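Local coordinates for protein beta-lactamase (Escherichia coli, PDB 6PQ9) that probably hydrolyses beta-lactams to substituted beta-amino acids, acting as a class A, extended-spectrum enzyme of antibiotic resistance, at residues G49-F54 with G262-I267; E60-P65 with Y270-S275; L76-K81 with F141-G146; T104-R109 with D133-D138. The protein carries 1 engineered substitution. One frame throughout, in Å; residues are numbered along the deposited sequence.

Interaction 1 of 4, residues G49-F54 with G262-I267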
loop_
_atom_site.group_PDB
_atom_site.type_symbol
_atom_site.label_atom_id
_atom_site.label_comp_id
_atom_site.label_asym_id
_atom_site.label_seq_id
_atom_site.Cartn_x
_atom_site.Cartn_y
_atom_site.Cartn_z
ATOM N N GLY A 49 -6.814 -12.130 -9.926
ATOM C CA GLY A 49 -8.266 -12.171 -9.844
ATOM C C GLY A 49 -8.715 -12.573 -8.449
ATOM O O GLY A 49 -8.065 -13.374 -7.773
ATOM N N ILE A 50 -9.833 -11.999 -8.004
ATOM C CA ILE A 50 -10.290 -12.263 -6.645
ATOM C C ILE A 50 -11.128 -13.538 -6.583
ATOM O O ILE A 50 -10.915 -14.393 -5.718
ATOM C CB ILE A 50 -11.060 -11.050 -6.092
ATOM C CG1 ILE A 50 -10.088 -9.903 -5.820
ATOM C CG2 ILE A 50 -11.851 -11.442 -4.837
ATOM C CD1 ILE A 50 -8.903 -10.296 -4.977
ATOM N N GLU A 51 -12.107 -13.685 -7.473
ATOM C CA GLU A 51 -12.980 -14.850 -7.424
ATOM C C GLU A 51 -12.721 -15.862 -8.535
ATOM O O GLU A 51 -13.302 -16.954 -8.499
ATOM C CB GLU A 51 -14.467 -14.437 -7.429
ATOM C CG GLU A 51 -14.875 -13.389 -8.433
ATOM C CD GLU A 51 -14.453 -11.998 -7.993
ATOM O OE1 GLU A 51 -14.808 -11.621 -6.863
ATOM O OE2 GLU A 51 -13.769 -11.271 -8.743
ATOM N N ASP A 52 -11.872 -15.544 -9.505
ATOM C CA ASP A 52 -11.303 -16.560 -10.376
ATOM C C ASP A 52 -9.787 -16.572 -10.172
ATOM O O ASP A 52 -9.263 -16.003 -9.208
ATOM C CB ASP A 52 -11.710 -16.342 -11.835
ATOM C CG ASP A 52 -11.187 -15.052 -12.415
ATOM O OD1 ASP A 52 -10.045 -14.657 -12.118
ATOM O OD2 ASP A 52 -11.926 -14.433 -13.209
ATOM N N ASN A 53 -9.074 -17.206 -11.092
ATOM C CA ASN A 53 -7.650 -17.438 -10.900
ATOM C C ASN A 53 -6.813 -16.778 -11.991
ATOM O O ASN A 53 -5.784 -17.303 -12.417
ATOM C CB ASN A 53 -7.365 -18.932 -10.791
ATOM C CG ASN A 53 -7.559 -19.441 -9.365
ATOM O OD1 ASN A 53 -8.498 -20.191 -9.080
ATOM N ND2 ASN A 53 -6.686 -19.003 -8.454
ATOM N N PHE A 54 -7.232 -15.593 -12.422
ATOM C CA PHE A 54 -6.408 -14.779 -13.300
ATOM C C PHE A 54 -5.132 -14.315 -12.591
ATOM O O PHE A 54 -5.155 -13.891 -11.431
ATOM C CB PHE A 54 -7.202 -13.580 -13.794
ATOM C CG PHE A 54 -6.441 -12.729 -14.730
ATOM C CD1 PHE A 54 -6.402 -13.038 -16.073
ATOM C CD2 PHE A 54 -5.709 -11.644 -14.264
ATOM C CE1 PHE A 54 -5.669 -12.267 -16.947
ATOM C CE2 PHE A 54 -4.976 -10.868 -15.130
ATOM C CZ PHE A 54 -4.956 -11.176 -16.477
ATOM N N GLY A 262 -19.166 -6.478 -11.429
ATOM C CA GLY A 262 -19.216 -6.698 -10.004
ATOM C C GLY A 262 -18.099 -7.550 -9.435
ATOM O O GLY A 262 -17.975 -7.633 -8.207
ATOM N N LYS A 263 -17.283 -8.183 -10.277
ATOM C CA LYS A 263 -16.137 -8.942 -9.795
ATOM C C LYS A 263 -14.960 -8.002 -9.501
ATOM O O LYS A 263 -15.020 -6.793 -9.746
ATOM C CB LYS A 263 -15.769 -10.023 -10.807
ATOM C CG LYS A 263 -16.671 -11.233 -10.719
ATOM C CD LYS A 263 -16.487 -12.145 -11.909
ATOM C CE LYS A 263 -17.521 -13.256 -11.919
ATOM N NZ LYS A 263 -17.362 -14.083 -13.145
ATOM N N HIS A 264 -13.868 -8.564 -8.976
ATOM C CA HIS A 264 -12.747 -7.778 -8.474
ATOM C C HIS A 264 -11.416 -8.396 -8.902
ATOM O O HIS A 264 -11.329 -9.588 -9.201
ATOM C CB HIS A 264 -12.798 -7.658 -6.935
ATOM C CG HIS A 264 -14.087 -7.094 -6.420
ATOM N ND1 HIS A 264 -15.172 -7.883 -6.106
ATOM C CD2 HIS A 264 -14.471 -5.818 -6.180
ATOM C CE1 HIS A 264 -16.171 -7.120 -5.697
ATOM N NE2 HIS A 264 -15.774 -5.862 -5.740
ATOM N N PHE A 265 -10.368 -7.563 -8.920
ATOM C CA PHE A 265 -8.995 -8.037 -9.037
ATOM C C PHE A 265 -8.074 -7.218 -8.141
ATOM O O PHE A 265 -8.282 -6.021 -7.948
ATOM C CB PHE A 265 -8.488 -8.011 -10.492
ATOM C CG PHE A 265 -8.456 -6.643 -11.139
ATOM C CD1 PHE A 265 -9.591 -6.115 -11.755
ATOM C CD2 PHE A 265 -7.271 -5.910 -11.197
ATOM C CE1 PHE A 265 -9.561 -4.860 -12.381
ATOM C CE2 PHE A 265 -7.225 -4.664 -11.831
ATOM C CZ PHE A 265 -8.369 -4.139 -12.423
ATOM N N ALA A 266 -7.072 -7.884 -7.568
ATOM C CA ALA A 266 -6.023 -7.216 -6.807
ATOM C C ALA A 266 -4.841 -6.919 -7.727
ATOM O O ALA A 266 -4.448 -7.757 -8.548
ATOM C CB ALA A 266 -5.568 -8.083 -5.633
ATOM N N ILE A 267 -4.287 -5.716 -7.601
ATOM C CA ILE A 267 -3.227 -5.248 -8.483
ATOM C C ILE A 267 -2.242 -4.433 -7.659
ATOM O O ILE A 267 -2.635 -3.712 -6.735
ATOM C CB ILE A 267 -3.787 -4.418 -9.655
ATOM C CG1 ILE A 267 -2.659 -3.912 -10.562
ATOM C CG2 ILE A 267 -4.604 -3.241 -9.126
ATOM C CD1 ILE A 267 -3.146 -3.250 -11.844
#
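Ile50 and Glu51 hold on to the backbone of His264 by two hydrogen bonds of different character. Ile50 N donates to His264 O over 3.1 Å, arriving from above the carbonyl plane. In return, His264 N points almost straight at Glu51 OE2, 2.7 Å away with an N-H...O angle of 177°. That oxygen is met on its syn side. Glu51 can act as a backbone acceptor because CG lies between N and the carbonyl carbon (chi1 46°) and the chain bends again at chi2, folding the carboxylate back to the strand. The fit is not wholly comfortable, since Glu51 OE2 also stands 3.0 Å from His264 O, another acceptor.

Here the turn of the first hairpin meets the beginning of the central strand of the five-stranded antiparallel sheet of the class A fold. Gly49 closes strand 42-49 opposite Phe265 as a non-hydrogen-bonded pair, and Asp52 OD1 shapes the loop by accepting from Phe54 N in an Asx turn.

Apolar contacts fill the rest. Ile50 lays CG1 3.7 Å from His264 CB, and its CD1 reaches Ala266 CB at 4.1 Å, while Tyr196 and Lys193 of helix 185-196 also touch Ile50. Glu51 CG packs across Lys263 CG at 3.6 Å.

Interaction 2 of 4, residues E60-P65 with Y270-S275; sequences EKHHYP and YVSDSS
Tyr64 and Tyr270 lie nearly parallel but slid apart, so the rings barely overlap: their planes differ by 26° and the ring centroids stand 5.8 Å from each other. The root of one side chain meets the ring of the other, with Tyr270 CB 3.6 Å from Tyr64 CD2. Their hydroxyls find partners beyond the contact, Tyr64 OH at Asn59 O and Tyr270 OH at Thr188 OG1.

The Tyr64 ring is bordered by two further groups. Ser272 OG approaches Tyr64 CD2 obliquely at 3.5 Å, and His62 sets its CD2 over one face of the Tyr64 ring near its rim, 3.4 Å above the plane. Pro65 extends the apolar surface by placing CD 3.9 Å from Ser272 CB. The contact thereby joins the short strand 64-65, which pairs with 182-183, to strand 264-274 of the main sheet.

No direct hydrogen bond crosses the interface. A water does so instead, donating to Ser272 OG at 2.8 Å and lying 3.1 Å from His62 NE2 in the imidazole plane. Because Ser272 OG is also bonded to Lys42 O, a carbonyl that can only accept, its hydroxyl both takes and gives a hydrogen within a mostly apolar, buried setting.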
loop_
_atom_site.group_PDB
_atom_site.type_symbol
_atom_site.label_atom_id
_atom_site.label_comp_id
_atom_site.label_asym_id
_atom_site.label_seq_id
_atom_site.Cartn_x
_atom_site.Cartn_y
_atom_site.Cartn_z
ATOM N N GLU A 60 8.801 -9.778 -11.810
ATOM C CA GLU A 60 8.385 -10.245 -10.492
ATOM C C GLU A 60 9.577 -10.537 -9.580
ATOM O O GLU A 60 9.496 -10.326 -8.364
ATOM C CB GLU A 60 7.504 -11.486 -10.655
ATOM C CG GLU A 60 7.621 -12.504 -9.536
ATOM C CD GLU A 60 7.067 -11.990 -8.215
ATOM O OE1 GLU A 60 7.409 -12.564 -7.150
ATOM O OE2 GLU A 60 6.287 -11.009 -8.248
ATOM N N LYS A 61 10.684 -11.039 -10.131
ATOM C CA LYS A 61 11.840 -11.409 -9.312
ATOM C C LYS A 61 12.707 -10.172 -9.120
ATOM O O LYS A 61 13.692 -9.943 -9.821
ATOM C CB LYS A 61 12.617 -12.554 -9.949
ATOM C CG LYS A 61 11.770 -13.776 -10.251
ATOM C CD LYS A 61 12.618 -14.942 -10.741
ATOM C CE LYS A 61 11.777 -16.197 -10.934
ATOM N NZ LYS A 61 11.557 -16.496 -12.383
ATOM N N HIS A 62 12.311 -9.354 -8.152
ATOM C CA HIS A 62 12.976 -8.097 -7.836
ATOM C C HIS A 62 12.341 -7.571 -6.559
ATOM O O HIS A 62 11.162 -7.823 -6.292
ATOM C CB HIS A 62 12.856 -7.070 -8.982
ATOM C CG HIS A 62 13.687 -5.829 -8.791
ATOM N ND1 HIS A 62 15.054 -5.805 -8.972
ATOM C CD2 HIS A 62 13.336 -4.563 -8.444
ATOM C CE1 HIS A 62 15.508 -4.584 -8.741
ATOM N NE2 HIS A 62 14.487 -3.811 -8.417
ATOM N N HIS A 63 13.136 -6.868 -5.762
ATOM C CA HIS A 63 12.699 -6.352 -4.469
ATOM C C HIS A 63 12.367 -4.872 -4.633
ATOM O O HIS A 63 13.251 -4.061 -4.929
ATOM C CB HIS A 63 13.777 -6.578 -3.411
ATOM C CG HIS A 63 14.027 -8.025 -3.116
ATOM N ND1 HIS A 63 14.987 -8.451 -2.224
ATOM C CD2 HIS A 63 13.432 -9.146 -3.592
ATOM C CE1 HIS A 63 14.970 -9.770 -2.159
ATOM N NE2 HIS A 63 14.037 -10.216 -2.981
ATOM N N TYR A 64 11.085 -4.527 -4.459
ATOM C CA TYR A 64 10.725 -3.133 -4.677
ATOM C C TYR A 64 10.528 -2.434 -3.345
ATOM O O TYR A 64 9.955 -3.016 -2.415
ATOM C CB TYR A 64 9.451 -3.014 -5.512
ATOM C CG TYR A 64 9.627 -3.554 -6.913
ATOM C CD1 TYR A 64 9.444 -4.914 -7.185
ATOM C CD2 TYR A 64 10.002 -2.715 -7.965
ATOM C CE1 TYR A 64 9.613 -5.430 -8.466
ATOM C CE2 TYR A 64 10.179 -3.224 -9.260
ATOM C CZ TYR A 64 9.984 -4.582 -9.498
ATOM O OH TYR A 64 10.147 -5.087 -10.769
ATOM N N PRO A 65 11.033 -1.211 -3.218
ATOM C CA PRO A 65 10.778 -0.438 -1.994
ATOM C C PRO A 65 9.293 -0.115 -1.865
ATOM O O PRO A 65 8.656 0.362 -2.808
ATOM C CB PRO A 65 11.636 0.818 -2.174
ATOM C CG PRO A 65 11.917 0.888 -3.669
ATOM C CD PRO A 65 11.888 -0.508 -4.186
ATOM N N TYR A 270 4.701 -1.120 -8.761
ATOM C CA TYR A 270 5.852 -0.473 -8.125
ATOM C C TYR A 270 6.726 0.168 -9.198
ATOM O O TYR A 270 7.378 -0.538 -9.974
ATOM C CB TYR A 270 6.657 -1.484 -7.311
ATOM C CG TYR A 270 5.843 -2.104 -6.214
ATOM C CD1 TYR A 270 5.073 -3.235 -6.451
ATOM C CD2 TYR A 270 5.812 -1.539 -4.944
ATOM C CE1 TYR A 270 4.297 -3.788 -5.455
ATOM C CE2 TYR A 270 5.041 -2.087 -3.937
ATOM C CZ TYR A 270 4.278 -3.208 -4.205
ATOM O OH TYR A 270 3.501 -3.764 -3.222
ATOM N N VAL A 271 6.748 1.495 -9.255
ATOM C CA VAL A 271 7.633 2.226 -10.164
ATOM C C VAL A 271 8.850 2.650 -9.345
ATOM O O VAL A 271 8.806 3.626 -8.593
ATOM C CB VAL A 271 6.922 3.415 -10.813
ATOM C CG1 VAL A 271 7.876 4.214 -11.711
ATOM C CG2 VAL A 271 5.711 2.920 -11.597
ATOM N N SER A 272 9.942 1.906 -9.473
ATOM C CA SER A 272 11.072 2.050 -8.574
ATOM C C SER A 272 12.296 2.545 -9.329
ATOM O O SER A 272 12.445 2.291 -10.526
ATOM C CB SER A 272 11.394 0.717 -7.859
ATOM O OG SER A 272 12.218 -0.121 -8.659
ATOM N N ASP A 273 13.160 3.257 -8.605
ATOM C CA ASP A 273 14.414 3.816 -9.128
ATOM C C ASP A 273 14.196 4.444 -10.502
ATOM O O ASP A 273 14.726 4.006 -11.523
ATOM C CB ASP A 273 15.522 2.754 -9.156
ATOM C CG ASP A 273 15.999 2.384 -7.750
ATOM O OD1 ASP A 273 15.682 3.132 -6.794
ATOM O OD2 ASP A 273 16.666 1.339 -7.584
ATOM N N SER A 274 13.366 5.476 -10.507
ATOM C CA SER A 274 12.905 6.109 -11.731
ATOM C C SER A 274 13.618 7.435 -11.963
ATOM O O SER A 274 13.710 8.270 -11.054
ATOM C CB SER A 274 11.396 6.343 -11.683
ATOM O OG SER A 274 10.959 6.993 -12.857
ATOM N N SER A 275 14.106 7.622 -13.186
ATOM C CA SER A 275 14.621 8.904 -13.649
ATOM C C SER A 275 13.540 9.770 -14.286
ATOM O O SER A 275 13.831 10.906 -14.668
ATOM C CB SER A 275 15.769 8.691 -14.652
ATOM O OG SER A 275 16.690 7.707 -14.191
HETATM O O HOH W 1 14.383 -1.005 -7.159
#

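Interaction 3 of 4, residues L76-K81 with F141-G146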
loop_
_atom_site.group_PDB
_atom_site.type_symbol
_atom_site.label_atom_id
_atom_site.label_comp_id
_atom_site.label_asym_id
_atom_site.label_seq_id
_atom_site.Cartn_x
_atom_site.Cartn_y
_atom_site.Cartn_z
ATOM N N LEU A 76 -3.423 -4.384 8.846
ATOM C CA LEU A 76 -3.743 -5.791 9.108
ATOM C C LEU A 76 -3.254 -6.227 10.485
ATOM O O LEU A 76 -4.001 -6.830 11.263
ATOM C CB LEU A 76 -3.114 -6.690 8.038
ATOM C CG LEU A 76 -3.597 -6.526 6.598
ATOM C CD1 LEU A 76 -2.840 -7.468 5.692
ATOM C CD2 LEU A 76 -5.106 -6.720 6.473
ATOM N N ALA A 77 -1.998 -5.921 10.806
ATOM C CA ALA A 77 -1.444 -6.387 12.067
ATOM C C ALA A 77 -2.175 -5.778 13.258
ATOM O O ALA A 77 -2.422 -6.470 14.255
ATOM C CB ALA A 77 0.052 -6.086 12.131
ATOM N N VAL A 78 -2.538 -4.488 13.177
ATOM C CA VAL A 78 -3.232 -3.824 14.283
ATOM C C VAL A 78 -4.619 -4.428 14.478
ATOM O O VAL A 78 -5.042 -4.737 15.602
ATOM C CB VAL A 78 -3.327 -2.305 14.029
ATOM C CG1 VAL A 78 -4.260 -1.622 15.076
ATOM C CG2 VAL A 78 -1.943 -1.654 13.999
ATOM N N LEU A 79 -5.359 -4.590 13.378
ATOM C CA LEU A 79 -6.723 -5.089 13.488
ATOM C C LEU A 79 -6.730 -6.534 13.951
ATOM O O LEU A 79 -7.568 -6.926 14.773
ATOM C CB LEU A 79 -7.444 -4.933 12.149
ATOM C CG LEU A 79 -7.674 -3.451 11.829
ATOM C CD1 LEU A 79 -8.117 -3.227 10.379
ATOM C CD2 LEU A 79 -8.668 -2.858 12.832
ATOM N N ASP A 80 -5.779 -7.329 13.462
ATOM C CA ASP A 80 -5.660 -8.713 13.904
ATOM C C ASP A 80 -5.465 -8.789 15.413
ATOM O O ASP A 80 -6.139 -9.565 16.102
ATOM C CB ASP A 80 -4.507 -9.394 13.175
ATOM C CG ASP A 80 -4.379 -10.854 13.547
ATOM O OD1 ASP A 80 -5.269 -11.626 13.131
ATOM O OD2 ASP A 80 -3.408 -11.217 14.263
ATOM N N LYS A 81 -4.551 -7.976 15.938
ATOM C CA LYS A 81 -4.362 -7.871 17.380
ATOM C C LYS A 81 -5.650 -7.462 18.089
ATOM O O LYS A 81 -5.988 -8.027 19.131
ATOM C CB LYS A 81 -3.244 -6.878 17.663
ATOM C CG LYS A 81 -3.107 -6.408 19.095
ATOM C CD LYS A 81 -1.753 -5.731 19.234
ATOM C CE LYS A 81 -1.573 -5.049 20.555
ATOM N NZ LYS A 81 -1.665 -6.008 21.672
ATOM N N PHE A 141 3.000 1.021 14.974
ATOM C CA PHE A 141 4.081 0.037 15.063
ATOM C C PHE A 141 4.405 -0.256 16.514
ATOM O O PHE A 141 4.560 -1.420 16.905
ATOM C CB PHE A 141 5.346 0.531 14.350
ATOM C CG PHE A 141 5.500 0.024 12.934
ATOM C CD1 PHE A 141 5.411 -1.336 12.641
ATOM C CD2 PHE A 141 5.739 0.913 11.893
ATOM C CE1 PHE A 141 5.550 -1.797 11.323
ATOM C CE2 PHE A 141 5.874 0.463 10.586
ATOM C CZ PHE A 141 5.783 -0.897 10.303
ATOM N N ARG A 142 4.518 0.804 17.324
ATOM C CA ARG A 142 4.715 0.648 18.760
ATOM C C ARG A 142 3.599 -0.178 19.377
ATOM O O ARG A 142 3.855 -1.036 20.232
ATOM C CB ARG A 142 4.795 2.023 19.430
ATOM C CG ARG A 142 6.166 2.670 19.338
ATOM C CD ARG A 142 6.104 4.185 19.398
ATOM N NE ARG A 142 6.150 4.690 20.769
ATOM C CZ ARG A 142 7.242 5.199 21.355
ATOM N NH1 ARG A 142 7.186 5.651 22.614
ATOM N NH2 ARG A 142 8.392 5.263 20.684
ATOM N N PHE A 143 2.356 0.048 18.931
ATOM C CA PHE A 143 1.210 -0.651 19.512
ATOM C C PHE A 143 1.288 -2.154 19.271
ATOM O O PHE A 143 0.931 -2.943 20.151
ATOM C CB PHE A 143 -0.099 -0.079 18.963
ATOM C CG PHE A 143 -1.332 -0.744 19.520
ATOM C CD1 PHE A 143 -1.629 -0.669 20.882
ATOM C CD2 PHE A 143 -2.197 -1.445 18.691
ATOM C CE1 PHE A 143 -2.772 -1.283 21.409
ATOM C CE2 PHE A 143 -3.351 -2.064 19.213
ATOM C CZ PHE A 143 -3.631 -1.980 20.581
ATOM N N VAL A 144 1.751 -2.573 18.086
ATOM C CA VAL A 144 1.804 -3.994 17.756
ATOM C C VAL A 144 3.148 -4.633 18.077
ATOM O O VAL A 144 3.345 -5.815 17.770
ATOM C CB VAL A 144 1.498 -4.262 16.270
ATOM C CG1 VAL A 144 0.076 -3.869 15.946
ATOM C CG2 VAL A 144 2.506 -3.552 15.363
ATOM N N GLY A 145 4.091 -3.891 18.637
ATOM C CA GLY A 145 5.327 -4.478 19.105
ATOM C C GLY A 145 6.543 -4.310 18.222
ATOM O O GLY A 145 7.576 -4.926 18.508
ATOM N N GLY A 146 6.465 -3.509 17.170
ATOM C CA GLY A 146 7.612 -3.208 16.343
ATOM C C GLY A 146 7.497 -3.822 14.960
ATOM O O GLY A 146 6.591 -4.599 14.658
#
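Val78 and Val144 mark the closest approach of the two backbones, their CA atoms 6.1 Å apart where the middle of helix 70-85 passes the C-terminal turn of helix 134-144. This is helix-to-helix packing in the mainly helical part of the class A fold. The second helix is closed off by a Schellman motif, in which Gly145 adopts a positive phi of 102° and Gly146 N bonds back to Phe141 O.

Val144 does the apolar work with one branch. Val144 CG1, anti to the carbonyl carbon, is directed at helix 70-85 and lies 3.7 Å from Val78 CA. Ala77 CB at 4.4 Å and Lys81 CD at 4.2 Å border the same Val144 CG1 methyl. Val78 was modelled in two conformers, so the further touch of its CG2 on Val144 CG1 is doubtful in detail. Ile121 of helix 121-130 packs on both Val78 and Phe143.

Lys81 and Phe143 form the more distinctive pair. With CG anti to the backbone N (chi1 -180°), Phe143 offers a ring face to the lysine, and Lys81 CE makes a CH-pi contact 3.8 Å from the Phe143 ring centroid. Lys81 NZ lies farther out, 5.0 Å from the Phe143 centroid and still over the face, as a cation-pi partner. It also forms a salt bridge with Glu85, so the ammonium is probably shared between ring and carboxylate. Lys81 CE further comes within 3.3 Å of Phe143 O.

Interaction 4 of 4, residues T104-R109 with D133-D138; sequences TWSPLR and DNNGCD
Ser106 and Asp133 are the N-caps of two helices, 107-111 and 134-144. Asp133 caps its own helix and also takes a backbone N-H of the other, while Ser106 OG donates to the Asp133 carboxylate. Asp133 and Asn134 are the last two residues of the Ser-Asp-Asn motif of class A beta-lactamases, so the contact joins this active-site element to residues 104-109, a loop and the first turn of helix 107-111.

The tight part centres on the buried Asp133 carboxylate. Asp133 OD1 accepts from Gly136 N of its own helix at 2.8 Å and from Ser106 OG at 2.9 Å, the two donors arriving from opposite faces of the carboxylate plane. Asp133 OD2 reaches across to the other helix and takes Leu108 N at 2.7 Å. Both oxygens are thus gripped, which should fix the rotation of the group. Ser106 OG, held anti to its backbone N (chi1 -178°), accepts Arg109 N at 3.1 Å as its own capping bond. Asn135 ND2 adds a weak bond to the same hydroxyl, and is also bonded to Leu101 O. Beside this cluster Asn134 N donates to Trp105 O over 2.8 Å, nearly along the C=O axis. Thr104 CG2 packs near the Asn135 amide, and an acetate, probably from the crystallisation liquor, lies near the Asn134 side chain.

The other side is looser. The exposed Trp105 indole lies with one face against Pro107 CD, its NE1 bonded to Arg131 O, and touches Asp133 only distantly. In contrast, at the buried end Leu108 CD2 rests 3.7 Å from Gly136 CA.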
loop_
_atom_site.group_PDB
_atom_site.type_symbol
_atom_site.label_atom_id
_atom_site.label_comp_id
_atom_site.label_asym_id
_atom_site.label_seq_id
_atom_site.Cartn_x
_atom_site.Cartn_y
_atom_site.Cartn_z
ATOM N N THR A 104 7.503 15.819 8.921
ATOM C CA THR A 104 7.076 14.541 8.377
ATOM C C THR A 104 5.592 14.663 8.095
ATOM O O THR A 104 4.905 15.479 8.703
ATOM C CB THR A 104 7.418 13.374 9.330
ATOM O OG1 THR A 104 7.403 12.129 8.615
ATOM C CG2 THR A 104 6.458 13.314 10.517
ATOM N N TRP A 105 5.110 13.906 7.120
ATOM C CA TRP A 105 3.716 14.037 6.729
ATOM C C TRP A 105 2.832 13.490 7.846
ATOM O O TRP A 105 2.904 12.301 8.185
ATOM C CB TRP A 105 3.458 13.307 5.414
ATOM C CG TRP A 105 2.008 13.273 5.121
ATOM C CD1 TRP A 105 1.179 12.201 5.218
ATOM C CD2 TRP A 105 1.188 14.385 4.740
ATOM N NE1 TRP A 105 -0.108 12.566 4.900
ATOM C CE2 TRP A 105 -0.131 13.906 4.611
ATOM C CE3 TRP A 105 1.442 15.739 4.492
ATOM C CZ2 TRP A 105 -1.198 14.736 4.234
ATOM C CZ3 TRP A 105 0.386 16.559 4.123
ATOM C CH2 TRP A 105 -0.919 16.053 3.998
ATOM N N SER A 106 2.021 14.361 8.446
ATOM C CA SER A 106 1.267 13.927 9.610
ATOM C C SER A 106 0.080 14.836 9.888
ATOM O O SER A 106 0.204 15.799 10.655
ATOM C CB SER A 106 2.177 13.871 10.838
ATOM O OG SER A 106 1.472 13.409 11.975
ATOM N N PRO A 107 -1.081 14.563 9.299
ATOM C CA PRO A 107 -2.299 15.271 9.727
ATOM C C PRO A 107 -2.566 15.171 11.217
ATOM O O PRO A 107 -3.182 16.075 11.798
ATOM C CB PRO A 107 -3.401 14.588 8.909
ATOM C CG PRO A 107 -2.694 14.095 7.673
ATOM C CD PRO A 107 -1.281 13.777 8.070
ATOM N N LEU A 108 -2.119 14.089 11.854
ATOM C CA LEU A 108 -2.299 13.938 13.291
ATOM C C LEU A 108 -1.572 15.042 14.044
ATOM O O LEU A 108 -2.144 15.683 14.932
ATOM C CB LEU A 108 -1.796 12.562 13.735
ATOM C CG LEU A 108 -2.762 11.452 14.165
ATOM C CD1 LEU A 108 -4.190 11.779 13.822
ATOM C CD2 LEU A 108 -2.350 10.093 13.599
ATOM N N ARG A 109 -0.301 15.278 13.704
ATOM C CA ARG A 109 0.439 16.350 14.361
ATOM C C ARG A 109 -0.186 17.706 14.066
ATOM O O ARG A 109 -0.233 18.578 14.941
ATOM C CB ARG A 109 1.902 16.348 13.924
ATOM C CG ARG A 109 2.745 17.417 14.632
ATOM C CD ARG A 109 3.509 18.269 13.629
ATOM N NE ARG A 109 4.299 17.408 12.766
ATOM C CZ ARG A 109 4.110 17.254 11.458
ATOM N NH1 ARG A 109 3.158 17.931 10.812
ATOM N NH2 ARG A 109 4.889 16.404 10.801
ATOM N N ASP A 133 -0.555 9.035 7.247
ATOM C CA ASP A 133 0.146 9.664 8.363
ATOM C C ASP A 133 1.400 8.889 8.776
ATOM O O ASP A 133 1.343 7.693 9.080
ATOM C CB ASP A 133 -0.820 9.770 9.550
ATOM C CG ASP A 133 -0.398 10.818 10.554
ATOM O OD1 ASP A 133 0.715 10.717 11.123
ATOM O OD2 ASP A 133 -1.183 11.753 10.765
ATOM N N ASN A 134 2.534 9.584 8.837
ATOM C CA ASN A 134 3.769 8.918 9.254
ATOM C C ASN A 134 3.885 8.752 10.764
ATOM O O ASN A 134 4.480 7.766 11.224
ATOM C CB ASN A 134 4.989 9.674 8.739
ATOM C CG ASN A 134 5.165 9.508 7.257
ATOM O OD1 ASN A 134 4.769 8.493 6.697
ATOM N ND2 ASN A 134 5.718 10.514 6.606
ATOM N N ASN A 135 3.368 9.703 11.546
ATOM C CA ASN A 135 3.404 9.533 12.992
ATOM C C ASN A 135 2.348 8.532 13.438
ATOM O O ASN A 135 2.611 7.712 14.318
ATOM C CB ASN A 135 3.232 10.881 13.696
ATOM C CG ASN A 135 4.429 11.783 13.501
ATOM O OD1 ASN A 135 5.576 11.328 13.573
ATOM N ND2 ASN A 135 4.175 13.066 13.226
ATOM N N GLY A 136 1.168 8.553 12.811
ATOM C CA GLY A 136 0.212 7.475 13.012
ATOM C C GLY A 136 0.805 6.105 12.734
ATOM O O GLY A 136 0.592 5.156 13.492
ATOM N N CYS A 137 1.574 5.993 11.648
ATOM C CA CYS A 137 2.247 4.743 11.315
ATOM C C CYS A 137 3.139 4.258 12.455
ATOM O O CYS A 137 3.060 3.095 12.873
ATOM C CB CYS A 137 3.061 4.935 10.035
ATOM S SG CYS A 137 4.065 3.535 9.573
ATOM N N ASP A 138 3.985 5.143 12.984
ATOM C CA ASP A 138 4.929 4.726 14.015
ATOM C C ASP A 138 4.245 4.496 15.355
ATOM O O ASP A 138 4.647 3.599 16.104
ATOM C CB ASP A 138 6.038 5.761 14.142
ATOM C CG ASP A 138 6.970 5.746 12.946
ATOM O OD1 ASP A 138 6.780 4.893 12.047
ATOM O OD2 ASP A 138 7.890 6.581 12.901
#

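In the fold
From the N terminus, the chain first opens interaction 1 in the loop after strand 42-49, then interaction 2 at 60-65. Each is closed about 205 residues later by strand 264-274, in the same order, so the two loops cross along the chain. They tie the first hairpin and the short strand 64-65 to one strand of the main sheet, at centres 23 Å apart. Interaction 3 lies inside both loops, bringing helix 70-85 against the end of helix 134-144. Interaction 4 is nested within it in turn, joining 104-109 to the start of that same helix. The first two contacts therefore lie on the main sheet, one joining it to a small neighbouring sheet, the last two in the helical region.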